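Local coordinates for inorganic pyrophosphatase (Coxiella burnetii, PDB 3TR4), which probably hydrolyses inorganic pyrophosphate to two phosphate ions with the help of magnesium, working as a homohexamer, at residues B[45-55]-B[136-147]; B[87-95]-B[119-128]. All coordinates share one frame; numbering follows the deposited sequence.

Contact 1 (45-55 with 136-147) and contact 2 (87-95 with 119-128) lie about 23 Å apart, centre to centre. They meet where selenomethionine Met95 of contact 2 packs its CE on Phe140 CG (3.7 Å) of contact 1. Contact 1 is mostly aromatic and apolar packing, with eight of fifteen touching residues buried and none exposed; a salt bridge closes one end and a second subunit borders it. Contact 2, away from the metal and substrate sites, is nearer the surface, with three of ten buried and two, on the loop, exposed: an arginine grips one backbone carbonyl with two nitrogens and a second only weakly. Loop 119-128 leads into helix 130-142, whose last turns serve contact 1.

Contact 1: B[45-55]-B[136-147]; sequences RFMPTSMRYPC and ISHFFERYKDLE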
loop_
_atom_site.group_PDB
_atom_site.type_symbol
_atom_site.label_atom_id
_atom_site.label_comp_id
_atom_site.label_asym_id
_atom_site.label_seq_id
_atom_site.Cartn_x
_atom_site.Cartn_y
_atom_site.Cartn_z
ATOM N N ARG B 45 1.727 -15.982 -14.324
ATOM C CA ARG B 45 1.761 -16.901 -13.191
ATOM C C ARG B 45 1.922 -16.186 -11.861
ATOM O O ARG B 45 2.329 -15.027 -11.808
ATOM C CB ARG B 45 2.891 -17.919 -13.360
ATOM C CG ARG B 45 4.277 -17.336 -13.159
ATOM C CD ARG B 45 5.362 -18.337 -13.528
ATOM N NE ARG B 45 5.382 -18.616 -14.960
ATOM C CZ ARG B 45 4.791 -19.664 -15.528
ATOM N NH1 ARG B 45 4.133 -20.541 -14.783
ATOM N NH2 ARG B 45 4.862 -19.837 -16.840
ATOM N N PHE B 46 1.597 -16.896 -10.787
ATOM C CA PHE B 46 1.873 -16.421 -9.442
ATOM C C PHE B 46 3.162 -17.056 -8.932
ATOM O O PHE B 46 3.330 -18.275 -8.993
ATOM C CB PHE B 46 0.703 -16.744 -8.512
ATOM C CG PHE B 46 -0.577 -16.058 -8.897
ATOM C CD1 PHE B 46 -1.383 -16.578 -9.893
ATOM C CD2 PHE B 46 -0.968 -14.889 -8.268
ATOM C CE1 PHE B 46 -2.561 -15.946 -10.253
ATOM C CE2 PHE B 46 -2.146 -14.251 -8.625
ATOM C CZ PHE B 46 -2.942 -14.781 -9.619
HETATM N N MSE B 47 4.077 -16.221 -8.447
HETATM C CA MSE B 47 5.349 -16.695 -7.914
HETATM C C MSE B 47 5.210 -17.120 -6.461
HETATM O O MSE B 47 4.749 -16.340 -5.629
HETATM C CB MSE B 47 6.401 -15.589 -7.982
HETATM C CG MSE B 47 6.830 -15.176 -9.371
HETATM SE SE MSE B 47 8.042 -13.649 -9.248
HETATM C CE MSE B 47 9.383 -14.424 -8.075
ATOM N N PRO B 48 5.619 -18.357 -6.150
ATOM C CA PRO B 48 5.650 -18.868 -4.775
ATOM C C PRO B 48 6.820 -18.288 -3.973
ATOM O O PRO B 48 6.674 -18.022 -2.779
ATOM C CB PRO B 48 5.852 -20.378 -4.962
ATOM C CG PRO B 48 5.579 -20.650 -6.411
ATOM C CD PRO B 48 5.967 -19.398 -7.126
ATOM N N THR B 49 7.965 -18.101 -4.623
ATOM C CA THR B 49 9.157 -17.622 -3.928
ATOM C C THR B 49 8.909 -16.269 -3.275
ATOM O O THR B 49 8.219 -15.415 -3.831
ATOM C CB THR B 49 10.378 -17.518 -4.864
ATOM O OG1 THR B 49 10.073 -16.651 -5.963
ATOM C CG2 THR B 49 10.765 -18.890 -5.396
ATOM N N SER B 50 9.475 -16.078 -2.089
ATOM C CA SER B 50 9.280 -14.837 -1.356
ATOM C C SER B 50 10.280 -13.789 -1.841
ATOM O O SER B 50 11.200 -13.411 -1.117
ATOM C CB SER B 50 9.427 -15.080 0.146
ATOM O OG SER B 50 8.677 -14.134 0.885
HETATM N N MSE B 51 10.094 -13.337 -3.079
HETATM C CA MSE B 51 10.999 -12.381 -3.708
HETATM C C MSE B 51 10.217 -11.362 -4.521
HETATM O O MSE B 51 9.094 -11.628 -4.950
HETATM C CB MSE B 51 11.981 -13.094 -4.639
HETATM C CG MSE B 51 12.729 -14.242 -4.001
HETATM SE SE MSE B 51 13.782 -15.269 -5.287
HETATM C CE MSE B 51 15.260 -14.025 -5.578
ATOM N N ARG B 52 10.819 -10.200 -4.740
ATOM C CA ARG B 52 10.183 -9.158 -5.533
ATOM C C ARG B 52 11.127 -8.665 -6.620
ATOM O O ARG B 52 12.340 -8.638 -6.431
ATOM C CB ARG B 52 9.764 -7.993 -4.644
ATOM C CG ARG B 52 8.917 -8.399 -3.451
ATOM C CD ARG B 52 7.558 -8.947 -3.870
ATOM N NE ARG B 52 6.700 -9.138 -2.705
ATOM C CZ ARG B 52 6.606 -10.276 -2.023
ATOM N NH1 ARG B 52 7.308 -11.338 -2.398
ATOM N NH2 ARG B 52 5.803 -10.354 -0.970
ATOM N N TYR B 53 10.569 -8.282 -7.763
ATOM C CA TYR B 53 11.374 -7.760 -8.854
ATOM C C TYR B 53 12.172 -6.541 -8.402
ATOM O O TYR B 53 11.634 -5.642 -7.757
ATOM C CB TYR B 53 10.494 -7.427 -10.054
ATOM C CG TYR B 53 10.261 -8.611 -10.953
ATOM C CD1 TYR B 53 9.543 -9.709 -10.507
ATOM C CD2 TYR B 53 10.764 -8.637 -12.244
ATOM C CE1 TYR B 53 9.328 -10.798 -11.319
ATOM C CE2 TYR B 53 10.554 -9.725 -13.067
ATOM C CZ TYR B 53 9.834 -10.805 -12.599
ATOM O OH TYR B 53 9.617 -11.898 -13.406
ATOM N N PRO B 54 13.467 -6.519 -8.729
ATOM C CA PRO B 54 14.376 -5.443 -8.325
ATOM C C PRO B 54 14.285 -4.228 -9.244
ATOM O O PRO B 54 14.990 -3.247 -9.032
ATOM C CB PRO B 54 15.746 -6.095 -8.470
ATOM C CG PRO B 54 15.566 -7.019 -9.627
ATOM C CD PRO B 54 14.171 -7.578 -9.475
ATOM N N CYS B 55 13.432 -4.307 -10.258
ATOM C CA CYS B 55 13.235 -3.213 -11.200
ATOM C C CYS B 55 11.997 -3.514 -12.031
ATOM O O CYS B 55 11.420 -4.594 -11.905
ATOM C CB CYS B 55 14.454 -3.060 -12.111
ATOM S SG CYS B 55 14.892 -4.550 -13.045
ATOM N N ILE B 136 20.160 -7.544 -8.995
ATOM C CA ILE B 136 19.391 -7.913 -10.176
ATOM C C ILE B 136 19.793 -9.290 -10.693
ATOM O O ILE B 136 18.932 -10.124 -10.972
ATOM C CB ILE B 136 19.534 -6.871 -11.299
ATOM C CG1 ILE B 136 18.890 -5.549 -10.871
ATOM C CG2 ILE B 136 18.898 -7.388 -12.589
ATOM C CD1 ILE B 136 19.136 -4.409 -11.830
ATOM N N SER B 137 21.098 -9.521 -10.817
ATOM C CA SER B 137 21.609 -10.812 -11.274
ATOM C C SER B 137 21.196 -11.927 -10.326
ATOM O O SER B 137 20.765 -12.996 -10.756
ATOM C CB SER B 137 23.131 -10.777 -11.390
ATOM O OG SER B 137 23.545 -9.700 -12.212
ATOM N N HIS B 138 21.333 -11.671 -9.030
ATOM C CA HIS B 138 20.939 -12.638 -8.015
ATOM C C HIS B 138 19.471 -13.019 -8.172
ATOM O O HIS B 138 19.124 -14.201 -8.147
ATOM C CB HIS B 138 21.188 -12.073 -6.617
ATOM C CG HIS B 138 20.771 -12.992 -5.513
ATOM N ND1 HIS B 138 19.650 -12.767 -4.744
ATOM C CD2 HIS B 138 21.320 -14.141 -5.054
ATOM C CE1 HIS B 138 19.529 -13.735 -3.852
ATOM N NE2 HIS B 138 20.529 -14.582 -4.020
ATOM N N PHE B 139 18.611 -12.016 -8.336
ATOM C CA PHE B 139 17.187 -12.272 -8.530
ATOM C C PHE B 139 16.913 -13.223 -9.694
ATOM O O PHE B 139 16.168 -14.188 -9.552
ATOM C CB PHE B 139 16.404 -10.972 -8.737
ATOM C CG PHE B 139 14.945 -11.194 -9.049
ATOM C CD1 PHE B 139 14.506 -11.256 -10.360
ATOM C CD2 PHE B 139 14.019 -11.360 -8.029
ATOM C CE1 PHE B 139 13.168 -11.470 -10.654
ATOM C CE2 PHE B 139 12.680 -11.574 -8.312
ATOM C CZ PHE B 139 12.253 -11.631 -9.630
ATOM N N PHE B 140 17.508 -12.954 -10.849
ATOM C CA PHE B 140 17.208 -13.771 -12.020
ATOM C C PHE B 140 17.838 -15.159 -11.964
ATOM O O PHE B 140 17.389 -16.081 -12.642
ATOM C CB PHE B 140 17.533 -13.027 -13.315
ATOM C CG PHE B 140 16.518 -11.979 -13.655
ATOM C CD1 PHE B 140 15.286 -12.342 -14.180
ATOM C CD2 PHE B 140 16.772 -10.642 -13.412
ATOM C CE1 PHE B 140 14.334 -11.386 -14.478
ATOM C CE2 PHE B 140 15.821 -9.676 -13.709
ATOM C CZ PHE B 140 14.603 -10.050 -14.243
ATOM N N GLU B 141 18.855 -15.311 -11.127
ATOM C CA GLU B 141 19.448 -16.617 -10.901
ATOM C C GLU B 141 18.591 -17.471 -9.971
ATOM O O GLU B 141 18.612 -18.697 -10.052
ATOM C CB GLU B 141 20.852 -16.472 -10.313
ATOM C CG GLU B 141 21.840 -15.794 -11.238
ATOM C CD GLU B 141 23.201 -16.455 -11.217
ATOM O OE1 GLU B 141 23.405 -17.417 -11.991
ATOM O OE2 GLU B 141 24.062 -16.016 -10.425
ATOM N N ARG B 142 17.832 -16.823 -9.091
ATOM C CA ARG B 142 17.153 -17.543 -8.017
ATOM C C ARG B 142 15.626 -17.565 -8.105
ATOM O O ARG B 142 14.981 -18.338 -7.398
ATOM C CB ARG B 142 17.578 -16.986 -6.653
ATOM C CG ARG B 142 19.050 -17.170 -6.325
ATOM C CD ARG B 142 19.479 -18.618 -6.511
ATOM N NE ARG B 142 20.518 -19.008 -5.561
ATOM C CZ ARG B 142 21.771 -18.564 -5.592
ATOM N NH1 ARG B 142 22.150 -17.700 -6.523
ATOM N NH2 ARG B 142 22.644 -18.980 -4.684
ATOM N N TYR B 143 15.046 -16.731 -8.962
ATOM C CA TYR B 143 13.596 -16.550 -8.945
ATOM C C TYR B 143 12.782 -17.750 -9.452
ATOM O O TYR B 143 11.570 -17.804 -9.253
ATOM C CB TYR B 143 13.179 -15.252 -9.652
ATOM C CG TYR B 143 13.147 -15.301 -11.164
ATOM C CD1 TYR B 143 12.086 -14.740 -11.864
ATOM C CD2 TYR B 143 14.179 -15.880 -11.891
ATOM C CE1 TYR B 143 12.043 -14.765 -13.243
ATOM C CE2 TYR B 143 14.143 -15.911 -13.281
ATOM C CZ TYR B 143 13.073 -15.350 -13.948
ATOM O OH TYR B 143 13.019 -15.371 -15.324
ATOM N N LYS B 144 13.446 -18.714 -10.083
ATOM C CA LYS B 144 12.768 -19.924 -10.552
ATOM C C LYS B 144 13.015 -21.116 -9.628
ATOM O O LYS B 144 12.542 -22.223 -9.888
ATOM C CB LYS B 144 13.217 -20.282 -11.972
ATOM C CG LYS B 144 12.755 -19.317 -13.056
ATOM C CD LYS B 144 13.155 -19.834 -14.434
ATOM C CE LYS B 144 12.508 -19.030 -15.548
ATOM N NZ LYS B 144 12.757 -19.636 -16.888
ATOM N N ASP B 145 13.759 -20.883 -8.551
ATOM C CA ASP B 145 14.196 -21.956 -7.658
ATOM C C ASP B 145 13.101 -22.938 -7.229
ATOM O O ASP B 145 13.358 -24.132 -7.093
ATOM C CB ASP B 145 14.885 -21.373 -6.420
ATOM C CG ASP B 145 16.327 -20.982 -6.685
ATOM O OD1 ASP B 145 16.759 -21.051 -7.854
ATOM O OD2 ASP B 145 17.028 -20.600 -5.723
ATOM N N LEU B 146 11.889 -22.442 -7.004
ATOM C CA LEU B 146 10.814 -23.294 -6.497
ATOM C C LEU B 146 9.843 -23.736 -7.582
ATOM O O LEU B 146 8.834 -24.381 -7.297
ATOM C CB LEU B 146 10.047 -22.585 -5.381
ATOM C CG LEU B 146 10.843 -22.289 -4.112
ATOM C CD1 LEU B 146 9.963 -21.583 -3.092
ATOM C CD2 LEU B 146 11.424 -23.571 -3.535
ATOM N N GLU B 147 10.141 -23.385 -8.827
ATOM C CA GLU B 147 9.255 -23.732 -9.926
ATOM C C GLU B 147 9.743 -24.996 -10.621
ATOM O O GLU B 147 10.899 -25.075 -11.036
ATOM C CB GLU B 147 9.146 -22.577 -10.923
ATOM C CG GLU B 147 8.042 -22.766 -11.950
ATOM C CD GLU B 147 7.810 -21.532 -12.802
ATOM O OE1 GLU B 147 8.418 -20.479 -12.510
ATOM O OE2 GLU B 147 7.017 -21.618 -13.764
#
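The loop after strand 40-46 runs along the end of helix 130-142 and the turns beyond, Pro54 CA 5.9 Å from Ile136 CA and Thr49 CA 6.4 Å from Leu146 CA. Phe139 points its edge at the face of Tyr53 (edge-to-face, planes at 57°), Phe139 CZ lying 3.4 Å from Tyr53 CD1. Pro54 CD sits over a face of the Phe139 ring in a CH-pi contact, 3.9 Å from the centroid, while Tyr143 CB covers the opposite face. With CG anti to the backbone N (chi1 175°), Phe139 reaches into the loop. In the OB-like barrel of family I pyrophosphatases this loop and helix end probably flank the active site: Arg45 and Tyr143 are predicted substrate ligands, and the Tyr143 side chain comes within about 7 Å of the bound manganese ion. Selenomethionine Met51 bends at chi3 (75°), bringing CE 3.8 Å from Phe139 CD2, and packs on its counterpart in a second subunit. Thr49 CG2 lies 3.6 Å from Leu146 CD1. Glu147, which binds magnesium in another structure of this protein, lays OE2 over a face of the Arg45 guanidinium, 3.2 Å from NH1 but well out of the plane, making the pairing one of charge alone.

Contact 2: B[87-95]-B[119-128]; sequences MRVRALGIM and YEAIQSLKDI
Arg90 reaches from strand 86-99 to the loop 119-128 and holds the carbonyl of Ile122 end-on with both terminal nitrogens. It thereby ties a strand of the barrel to the type I beta turn 119-122, in the loop that joins strand 106-111 to helix 130-142. Arg90 NH1 lies 2.7 Å from Ile122 O and NH2 gives the same oxygen a second bond, 3.0 Å long. The acceptor lies in the guanidinium plane, which fixes the rotation of the group. Arg90 NH2 adds a weak, strongly bent bond to Tyr119 O (2.8 Å, N-H...O 115°). The turn is already closed by the backbone bond from Ile122 N to Tyr119 O, and the guanidinium spans the carbonyls of both its ends. The Arg90 chain is straight beyond CG, which carries the guanidinium out to the loop, while NE makes a weak hydrogen bond to Pro111 O. Gln123 NE2 lies over one face of the Arg90 guanidinium, the amide plane being turned only 10° from it; chi2 of -69° folds Gln123 back, and its NE2 donates to Glu120 O.

Two residues further along, a classic beta bulge places Leu92 and Gly93 both opposite Leu108 of strand 106-111. Leu92 packs into the loop: CD1 touches Ile122 CG2 at 3.6 Å and Ile128 CG1 at 3.9 Å, and CD2 lies against the backbone at Gln123 and Ser124. Asp127 OD2 accepts from both Gln123 N and Ser124 N, tying this bend to the 3-10 turn 125-127. Leu125 packs its side chain past Gly93, with CG 4.2 Å from Gly93 CA, and also rests on Leu108 and Trp157. Beside it a water bridges the strand and the loop, donating to Leu92 O at 2.6 Å and accepting from Leu125 N at 3.1 Å.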
loop_
_atom_site.group_PDB
_atom_site.type_symbol
_atom_site.label_atom_id
_atom_site.label_comp_id
_atom_site.label_asym_id
_atom_site.label_seq_id
_atom_site.Cartn_x
_atom_site.Cartn_y
_atom_site.Cartn_z
HETATM N N MSE B 87 6.399 3.025 -22.317
HETATM C CA MSE B 87 7.351 4.087 -22.021
HETATM C C MSE B 87 8.537 4.065 -22.976
HETATM O O MSE B 87 8.869 3.027 -23.553
HETATM C CB MSE B 87 7.821 4.008 -20.565
HETATM C CG MSE B 87 8.533 2.720 -20.194
HETATM SE SE MSE B 87 8.915 2.640 -18.272
HETATM C CE MSE B 87 9.978 4.272 -18.113
ATOM N N ARG B 88 9.163 5.224 -23.148
ATOM C CA ARG B 88 10.312 5.349 -24.026
ATOM C C ARG B 88 11.591 5.291 -23.203
ATOM O O ARG B 88 11.762 6.058 -22.253
ATOM C CB ARG B 88 10.232 6.658 -24.814
ATOM C CG ARG B 88 9.042 6.712 -25.769
ATOM C CD ARG B 88 8.889 8.077 -26.424
ATOM N NE ARG B 88 10.122 8.519 -27.065
ATOM C CZ ARG B 88 10.713 9.684 -26.819
ATOM N NH1 ARG B 88 10.176 10.531 -25.951
ATOM N NH2 ARG B 88 11.837 10.007 -27.443
ATOM N N VAL B 89 12.485 4.378 -23.570
ATOM C CA VAL B 89 13.686 4.127 -22.784
ATOM C C VAL B 89 14.948 4.127 -23.638
ATOM O O VAL B 89 14.887 4.142 -24.868
ATOM C CB VAL B 89 13.586 2.771 -22.030
ATOM C CG1 VAL B 89 12.351 2.743 -21.149
ATOM C CG2 VAL B 89 13.560 1.615 -23.014
ATOM N N ARG B 90 16.095 4.125 -22.968
ATOM C CA ARG B 90 17.386 4.050 -23.634
ATOM C C ARG B 90 18.226 2.993 -22.929
ATOM O O ARG B 90 18.209 2.903 -21.701
ATOM C CB ARG B 90 18.085 5.414 -23.606
ATOM C CG ARG B 90 18.174 6.031 -22.219
ATOM C CD ARG B 90 18.748 7.446 -22.260
ATOM N NE ARG B 90 18.846 8.023 -20.922
ATOM C CZ ARG B 90 19.891 7.867 -20.116
ATOM N NH1 ARG B 90 20.934 7.152 -20.514
ATOM N NH2 ARG B 90 19.892 8.424 -18.913
ATOM N N ALA B 91 18.954 2.190 -23.698
ATOM C CA ALA B 91 19.709 1.072 -23.132
ATOM C C ALA B 91 21.036 1.480 -22.491
ATOM O O ALA B 91 21.695 2.422 -22.931
ATOM C CB ALA B 91 19.942 -0.003 -24.187
ATOM N N LEU B 92 21.417 0.753 -21.445
ATOM C CA LEU B 92 22.705 0.933 -20.793
ATOM C C LEU B 92 23.582 -0.282 -21.056
ATOM O O LEU B 92 24.807 -0.190 -21.103
ATOM C CB LEU B 92 22.522 1.088 -19.287
ATOM C CG LEU B 92 21.747 2.304 -18.790
ATOM C CD1 LEU B 92 21.633 2.251 -17.277
ATOM C CD2 LEU B 92 22.429 3.592 -19.239
ATOM N N GLY B 93 22.941 -1.433 -21.214
ATOM C CA GLY B 93 23.662 -2.675 -21.384
ATOM C C GLY B 93 22.700 -3.838 -21.458
ATOM O O GLY B 93 21.498 -3.652 -21.649
ATOM N N ILE B 94 23.229 -5.043 -21.307
ATOM C CA ILE B 94 22.403 -6.236 -21.403
ATOM C C ILE B 94 22.865 -7.297 -20.412
ATOM O O ILE B 94 24.061 -7.488 -20.203
ATOM C CB ILE B 94 22.391 -6.788 -22.847
ATOM C CG1 ILE B 94 21.520 -8.043 -22.948
ATOM C CG2 ILE B 94 23.811 -7.048 -23.340
ATOM C CD1 ILE B 94 21.285 -8.496 -24.377
HETATM N N MSE B 95 21.906 -7.965 -19.782
HETATM C CA MSE B 95 22.212 -9.065 -18.887
HETATM C C MSE B 95 22.114 -10.380 -19.649
HETATM O O MSE B 95 21.036 -10.772 -20.092
HETATM C CB MSE B 95 21.241 -9.068 -17.705
HETATM C CG MSE B 95 21.622 -10.027 -16.594
HETATM SE SE MSE B 95 20.205 -10.207 -15.276
HETATM C CE MSE B 95 18.955 -11.252 -16.354
ATOM N N TYR B 119 18.230 10.976 -14.210
ATOM C CA TYR B 119 19.109 9.895 -14.647
ATOM C C TYR B 119 19.976 10.296 -15.833
ATOM O O TYR B 119 20.625 9.450 -16.445
ATOM C CB TYR B 119 18.298 8.656 -15.022
ATOM C CG TYR B 119 17.679 7.912 -13.860
ATOM C CD1 TYR B 119 17.851 8.339 -12.549
ATOM C CD2 TYR B 119 16.927 6.768 -14.080
ATOM C CE1 TYR B 119 17.279 7.643 -11.493
ATOM C CE2 TYR B 119 16.355 6.070 -13.039
ATOM C CZ TYR B 119 16.530 6.508 -11.749
ATOM O OH TYR B 119 15.954 5.800 -10.719
ATOM N N GLU B 120 19.983 11.584 -16.155
ATOM C CA GLU B 120 20.718 12.075 -17.313
ATOM C C GLU B 120 22.188 11.670 -17.291
ATOM O O GLU B 120 22.774 11.390 -18.338
ATOM C CB GLU B 120 20.604 13.596 -17.420
ATOM C CG GLU B 120 21.286 14.171 -18.645
ATOM C CD GLU B 120 20.975 15.639 -18.845
ATOM O OE1 GLU B 120 20.591 16.306 -17.860
ATOM O OE2 GLU B 120 21.109 16.122 -19.989
ATOM N N ALA B 121 22.779 11.633 -16.101
ATOM C CA ALA B 121 24.193 11.302 -15.967
ATOM C C ALA B 121 24.459 9.806 -16.121
ATOM O O ALA B 121 25.602 9.393 -16.323
ATOM C CB ALA B 121 24.736 11.809 -14.635
ATOM N N ILE B 122 23.410 8.993 -16.026
ATOM C CA ILE B 122 23.554 7.548 -16.187
ATOM C C ILE B 122 23.608 7.177 -17.666
ATOM O O ILE B 122 22.603 7.270 -18.371
ATOM C CB ILE B 122 22.394 6.776 -15.522
ATOM C CG1 ILE B 122 22.201 7.229 -14.074
ATOM C CG2 ILE B 122 22.651 5.279 -15.583
ATOM C CD1 ILE B 122 23.433 7.069 -13.219
ATOM N N GLN B 123 24.776 6.741 -18.130
ATOM C CA GLN B 123 24.980 6.487 -19.554
ATOM C C GLN B 123 25.517 5.087 -19.858
ATOM O O GLN B 123 25.507 4.651 -21.006
ATOM C CB GLN B 123 25.917 7.544 -20.144
ATOM C CG GLN B 123 25.341 8.954 -20.150
ATOM C CD GLN B 123 24.186 9.108 -21.125
ATOM O OE1 GLN B 123 24.136 8.435 -22.154
ATOM N NE2 GLN B 123 23.250 9.993 -20.802
ATOM N N SER B 124 26.001 4.395 -18.832
ATOM C CA SER B 124 26.510 3.038 -19.003
ATOM C C SER B 124 26.365 2.253 -17.708
ATOM O O SER B 124 26.057 2.824 -16.662
ATOM C CB SER B 124 27.975 3.059 -19.446
ATOM O OG SER B 124 28.806 3.599 -18.432
ATOM N N LEU B 125 26.594 0.947 -17.782
ATOM C CA LEU B 125 26.469 0.080 -16.615
ATOM C C LEU B 125 27.303 0.547 -15.429
ATOM O O LEU B 125 26.912 0.365 -14.273
ATOM C CB LEU B 125 26.844 -1.356 -16.974
ATOM C CG LEU B 125 25.764 -2.104 -17.745
ATOM C CD1 LEU B 125 26.182 -3.544 -17.980
ATOM C CD2 LEU B 125 24.465 -2.037 -16.969
ATOM N N LYS B 126 28.454 1.143 -15.714
ATOM C CA LYS B 126 29.356 1.581 -14.652
ATOM C C LYS B 126 28.729 2.692 -13.817
ATOM O O LYS B 126 29.103 2.901 -12.666
ATOM C CB LYS B 126 30.706 2.023 -15.223
ATOM C CG LYS B 126 30.658 3.275 -16.084
ATOM C CD LYS B 126 32.020 3.556 -16.710
ATOM C CE LYS B 126 32.020 4.855 -17.505
ATOM N NZ LYS B 126 31.833 6.044 -16.628
ATOM N N ASP B 127 27.765 3.392 -14.403
ATOM C CA ASP B 127 27.052 4.453 -13.701
ATOM C C ASP B 127 26.011 3.888 -12.731
ATOM O O ASP B 127 25.460 4.614 -11.905
ATOM C CB ASP B 127 26.405 5.416 -14.702
ATOM C CG ASP B 127 27.430 6.105 -15.590
ATOM O OD1 ASP B 127 28.596 6.229 -15.158
ATOM O OD2 ASP B 127 27.075 6.521 -16.713
ATOM N N ILE B 128 25.752 2.588 -12.834
ATOM C CA ILE B 128 24.849 1.915 -11.907
ATOM C C ILE B 128 25.672 1.260 -10.798
ATOM O O ILE B 128 26.721 0.678 -11.063
ATOM C CB ILE B 128 23.988 0.852 -12.630
ATOM C CG1 ILE B 128 23.190 1.493 -13.767
ATOM C CG2 ILE B 128 23.040 0.171 -11.660
ATOM C CD1 ILE B 128 22.275 2.606 -13.308
HETATM O O HOH W 1 27.344 -0.242 -20.509
#